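PDB 2D5M: flavoredoxin from Desulfovibrio vulgaris str. 'Miyazaki F', which binds flavin mononucleotide as a member of the flavin reductase-like family and probably carries electrons as a small redox protein. Local coordinates for residues G20-D25 / H105-Y110; A117-L122 / D140-E145. All coordinates share one frame; numbering follows the deposited sequence.

Interaction 1 of 2, residues G20-D25 / H105-Y110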
# COMPACT_ATOMS: atom_id res chain seq x y z
N GLY A 20 7.33 13.34 -6.47
CA GLY A 20 7.77 14.64 -7.00
C GLY A 20 9.24 14.86 -6.74
O GLY A 20 9.75 14.58 -5.64
N THR A 21 9.95 15.40 -7.72
CA THR A 21 11.38 15.65 -7.66
C THR A 21 11.77 16.88 -8.50
O THR A 21 10.99 17.36 -9.32
CB THR A 21 12.18 14.46 -8.22
OG1 THR A 21 11.79 14.20 -9.57
CG2 THR A 21 12.08 13.20 -7.36
N TYR A 22 12.98 17.37 -8.25
CA TYR A 22 13.65 18.31 -9.15
C TYR A 22 14.82 17.62 -9.84
O TYR A 22 15.59 16.91 -9.18
CB TYR A 22 14.20 19.51 -8.36
CG TYR A 22 13.20 20.46 -7.82
CD1 TYR A 22 12.31 21.13 -8.59
CD2 TYR A 22 13.15 20.69 -6.41
CE1 TYR A 22 11.37 22.02 -8.06
CE2 TYR A 22 12.23 21.57 -5.88
CZ TYR A 22 11.35 22.25 -6.70
OH TYR A 22 10.44 23.09 -6.14
N ASP A 23 14.98 17.83 -11.14
CA ASP A 23 16.18 17.36 -11.83
C ASP A 23 17.33 18.31 -11.59
O ASP A 23 17.25 19.28 -10.82
CB ASP A 23 15.91 17.06 -13.30
CG ASP A 23 15.94 18.27 -14.24
OD1 ASP A 23 16.04 19.43 -13.78
OD2 ASP A 23 15.83 18.00 -15.45
N ARG A 24 18.44 18.03 -12.24
CA ARG A 24 19.68 18.81 -12.01
C ARG A 24 19.56 20.27 -12.42
O ARG A 24 20.34 21.07 -11.87
CB ARG A 24 20.84 18.13 -12.70
CG ARG A 24 20.73 18.18 -14.22
CD ARG A 24 21.72 17.10 -14.80
NE ARG A 24 21.62 17.01 -16.24
CZ ARG A 24 20.64 16.37 -16.85
NH1 ARG A 24 19.66 15.73 -16.21
NH2 ARG A 24 20.63 16.34 -18.19
N ASP A 25 18.64 20.57 -13.29
CA ASP A 25 18.37 21.94 -13.76
C ASP A 25 17.14 22.52 -13.06
O ASP A 25 16.65 23.54 -13.53
CB ASP A 25 18.17 21.92 -15.27
CG ASP A 25 19.46 21.52 -15.98
OD1 ASP A 25 20.43 22.21 -15.62
OD2 ASP A 25 19.45 20.57 -16.81
N HIS A 105 10.55 21.59 3.71
CA HIS A 105 11.51 20.86 4.49
C HIS A 105 12.53 20.09 3.65
O HIS A 105 13.57 19.70 4.15
CB HIS A 105 10.80 19.88 5.44
CG HIS A 105 9.82 20.55 6.34
ND1 HIS A 105 10.15 21.12 7.53
CD2 HIS A 105 8.48 20.78 6.13
CE1 HIS A 105 9.03 21.64 8.02
NE2 HIS A 105 8.01 21.46 7.21
N VAL A 106 12.19 19.80 2.39
CA VAL A 106 13.04 18.94 1.52
C VAL A 106 13.11 19.59 0.14
O VAL A 106 12.22 20.34 -0.25
CB VAL A 106 12.57 17.48 1.43
CG1 VAL A 106 12.28 16.89 2.82
CG2 VAL A 106 11.33 17.34 0.55
N ASP A 107 14.18 19.19 -0.54
CA ASP A 107 14.52 19.73 -1.87
C ASP A 107 13.78 19.02 -3.00
O ASP A 107 14.37 18.26 -3.81
CB ASP A 107 16.02 19.61 -2.07
CG ASP A 107 16.49 20.32 -3.31
OD1 ASP A 107 15.76 21.21 -3.83
OD2 ASP A 107 17.63 20.00 -3.74
N ALA A 108 12.46 19.21 -3.07
CA ALA A 108 11.56 18.57 -4.04
C ALA A 108 10.26 19.34 -4.08
O ALA A 108 9.82 19.88 -3.05
CB ALA A 108 11.30 17.12 -3.69
N PRO A 109 9.58 19.35 -5.22
CA PRO A 109 8.27 19.96 -5.33
C PRO A 109 7.14 18.96 -5.01
O PRO A 109 7.35 17.76 -5.25
CB PRO A 109 8.17 20.34 -6.80
CG PRO A 109 8.90 19.19 -7.48
CD PRO A 109 10.00 18.79 -6.50
N TYR A 110 6.00 19.47 -4.57
CA TYR A 110 4.78 18.67 -4.51
C TYR A 110 3.72 19.32 -5.38
O TYR A 110 3.89 20.43 -5.90
CB TYR A 110 4.30 18.44 -3.11
CG TYR A 110 3.91 19.66 -2.30
CD1 TYR A 110 2.64 20.15 -2.32
CD2 TYR A 110 4.82 20.32 -1.49
CE1 TYR A 110 2.26 21.27 -1.58
CE2 TYR A 110 4.44 21.40 -0.73
CZ TYR A 110 3.18 21.88 -0.79
OH TYR A 110 2.80 22.97 -0.02
O HOH W 1 14.03 16.22 -5.71
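Y22 and P109 meet tip to tip. P109 CD stands 3.5 Å from the centroid of the Y22 ring and 6° off the ring normal, a CH-pi contact over the face. P109 CB reaches the phenol end, 3.6 Å from Y22 OH. CG of Y22 is anti to the carbonyl carbon (chi1 -70°), which sets it close to P109 CD. The backbone ahead of the proline joins in: A108 C approaches Y22 CE2 obliquely at 3.5 Å. D107 OD1 lies near Y22 CD2, also at an oblique angle.

Just before Y22, still in the last residues of strand 14-22, the backbones press together. P109 CD packs on T21 C at 3.3 Å. G20 has no side chain, and P109 O comes to 3.6 Å from G20 CA in a CA-H...O contact. A108 CB rests on G20 O.

No direct hydrogen bond links the segments. One water joins them instead, accepting from Y22 N at 3.0 Å and donating to D107 O at 2.8 Å. D107 is the centre of an inverse gamma turn, and its OD2 forms a salt bridge with R63. R63 also bonds D23 O, so one arginine reaches both segments. P102 packs on Y22, T67 OG1 is bonded to P109 O, and the side chain of T21, which points away from this contact, touches helix 55-63.

The loop is thus laid on the end of strand 14-22 by ring-face and backbone packing. With no direct bond across, the water between Y22 N and D107 O is the polar link of an otherwise packed contact.

Interaction 2 of 2, residues A117-L122 / D140-E145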
# COMPACT_ATOMS: atom_id res chain seq x y z
N ALA A 117 0.03 16.14 0.65
CA ALA A 117 1.39 16.05 0.17
C ALA A 117 2.30 15.67 1.37
O ALA A 117 2.09 16.10 2.48
CB ALA A 117 1.84 17.34 -0.46
N ILE A 118 3.28 14.85 1.07
CA ILE A 118 4.23 14.34 2.04
C ILE A 118 5.63 14.72 1.57
O ILE A 118 5.95 14.50 0.38
CB ILE A 118 4.09 12.80 2.16
CG1 ILE A 118 2.66 12.37 2.40
CG2 ILE A 118 5.05 12.30 3.23
CD1 ILE A 118 2.44 10.87 2.34
N GLU A 119 6.44 15.28 2.44
CA GLU A 119 7.81 15.65 2.15
C GLU A 119 8.76 14.61 2.72
O GLU A 119 8.68 14.32 3.93
CB GLU A 119 8.14 17.03 2.75
CG GLU A 119 7.29 18.15 2.21
CD GLU A 119 7.87 19.53 2.43
OE1 GLU A 119 9.14 19.61 2.46
OE2 GLU A 119 7.07 20.49 2.51
N LEU A 120 9.63 14.06 1.88
CA LEU A 120 10.52 12.97 2.31
C LEU A 120 11.98 13.27 2.00
O LEU A 120 12.37 13.80 0.97
CB LEU A 120 10.13 11.63 1.66
CG LEU A 120 8.68 11.22 1.92
CD1 LEU A 120 7.76 11.55 0.73
CD2 LEU A 120 8.55 9.73 2.27
N LYS A 121 12.82 12.85 2.97
CA LYS A 121 14.27 12.84 2.86
C LYS A 121 14.73 11.44 2.57
O LYS A 121 14.37 10.50 3.31
CB LYS A 121 14.91 13.33 4.16
CG LYS A 121 16.41 13.25 4.30
CD LYS A 121 16.94 13.67 5.66
CE LYS A 121 16.50 12.75 6.79
NZ LYS A 121 17.24 12.78 8.06
N LEU A 122 15.55 11.20 1.55
CA LEU A 122 16.04 9.86 1.28
C LEU A 122 16.96 9.39 2.42
O LEU A 122 17.95 10.07 2.73
CB LEU A 122 16.84 9.87 -0.03
CG LEU A 122 17.30 8.50 -0.51
CD1 LEU A 122 16.13 7.60 -0.81
CD2 LEU A 122 18.25 8.63 -1.71
N ASP A 140 7.28 15.85 6.82
CA ASP A 140 6.05 16.60 7.03
C ASP A 140 4.98 15.99 6.17
O ASP A 140 5.22 15.51 5.08
CB ASP A 140 6.22 18.08 6.63
CG ASP A 140 5.14 18.98 7.15
OD1 ASP A 140 4.54 18.69 8.20
OD2 ASP A 140 4.88 20.04 6.54
N VAL A 141 3.77 16.02 6.68
CA VAL A 141 2.55 15.70 5.94
C VAL A 141 1.66 16.95 5.96
O VAL A 141 1.34 17.47 7.02
CB VAL A 141 1.84 14.51 6.59
CG1 VAL A 141 0.53 14.25 5.82
CG2 VAL A 141 2.73 13.29 6.69
N LYS A 142 1.30 17.43 4.79
CA LYS A 142 0.51 18.63 4.59
C LYS A 142 -0.84 18.26 4.00
O LYS A 142 -0.90 17.52 3.02
CB LYS A 142 1.21 19.64 3.66
CG LYS A 142 2.38 20.38 4.32
CD LYS A 142 2.79 21.54 3.42
CE LYS A 142 4.24 21.48 3.05
NZ LYS A 142 5.14 21.47 4.24
N VAL A 143 -1.89 18.80 4.58
CA VAL A 143 -3.27 18.47 4.13
C VAL A 143 -4.04 19.74 4.02
O VAL A 143 -3.99 20.62 4.87
CB VAL A 143 -3.90 17.48 5.10
CG1 VAL A 143 -5.33 17.17 4.65
CG2 VAL A 143 -3.10 16.19 5.20
N ASP A 144 -4.83 19.87 2.98
CA ASP A 144 -5.77 21.00 2.82
C ASP A 144 -6.62 21.14 4.09
O ASP A 144 -7.19 20.16 4.61
CB ASP A 144 -6.65 20.77 1.60
CG ASP A 144 -6.08 21.01 0.23
OD1 ASP A 144 -4.97 21.57 0.21
OD2 ASP A 144 -6.69 20.66 -0.79
N GLU A 145 -6.75 22.37 4.56
CA GLU A 145 -7.55 22.60 5.76
C GLU A 145 -8.99 22.09 5.60
O GLU A 145 -9.58 21.65 6.58
CB GLU A 145 -7.64 24.08 6.06
CG GLU A 145 -6.32 24.82 6.17
CD GLU A 145 -6.52 26.33 6.25
OE1 GLU A 145 -5.68 26.90 6.98
OE2 GLU A 145 -7.43 26.93 5.66
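A117 and K142 bond to each other through both backbone groups. A117 N gives to K142 O at 2.9 Å, and K142 N gives to A117 O at 2.8 Å in an almost straight bond (178°). E119 N gives to D140 O at 2.9 Å. Between these two hydrogen-bonded pairs sits the non-hydrogen-bonded pair I118 and V141. There I118 CA makes a CA-H...O contact with D140 O at 3.4 Å.

This is the antiparallel pairing of hairpin strands 116-126 and 133-144. They belong to the curled sheet of the FMN-binding split barrel. At the end of strand 133-144, K142, V143 and D144 also pair antiparallel with a strand of the second subunit, so the sheet crosses the dimer interface.

The charged groups share the face that carries A117, E119, D140 and K142. K142 bends at its last two torsions (chi4 -58°), and NZ bonds E119 OE2 at 2.8 Å from above the carboxylate plane. NZ also meets the anti lone pair of D140 OD2 at 2.7 Å. E104 is a third carboxylate partner of this lysine. The positive charge probably offsets repulsion between the acids. E119 OE1 is held by H105 N, and D140 OD1 by S4 of the second subunit.

Apolar contact lies on the other face and is light. I118 CG2 and V141 CG2 are 4.3 Å apart, and L10 of the second subunit packs on I118.

From the N terminus, strand 14-22 leads into residues 20-25. The chain then runs through strands 28-41, 44-48 and 65-70 and all three helices between 55 and 96 before 105-110 returns to close interaction 1. Strand 109-111 passes almost at once into strand 116-126, where interaction 2 opens. It closes across the outer part of the hairpin, 17 residues later. The two contacts are in series and neither nest nor cross. They still touch: E119 also accepts a weak bond from V106 N, and Y110 packs on A117. Interaction 1 brings the long connection back to the end of strand 14-22, while interaction 2 carries the sheet on to the dimer interface.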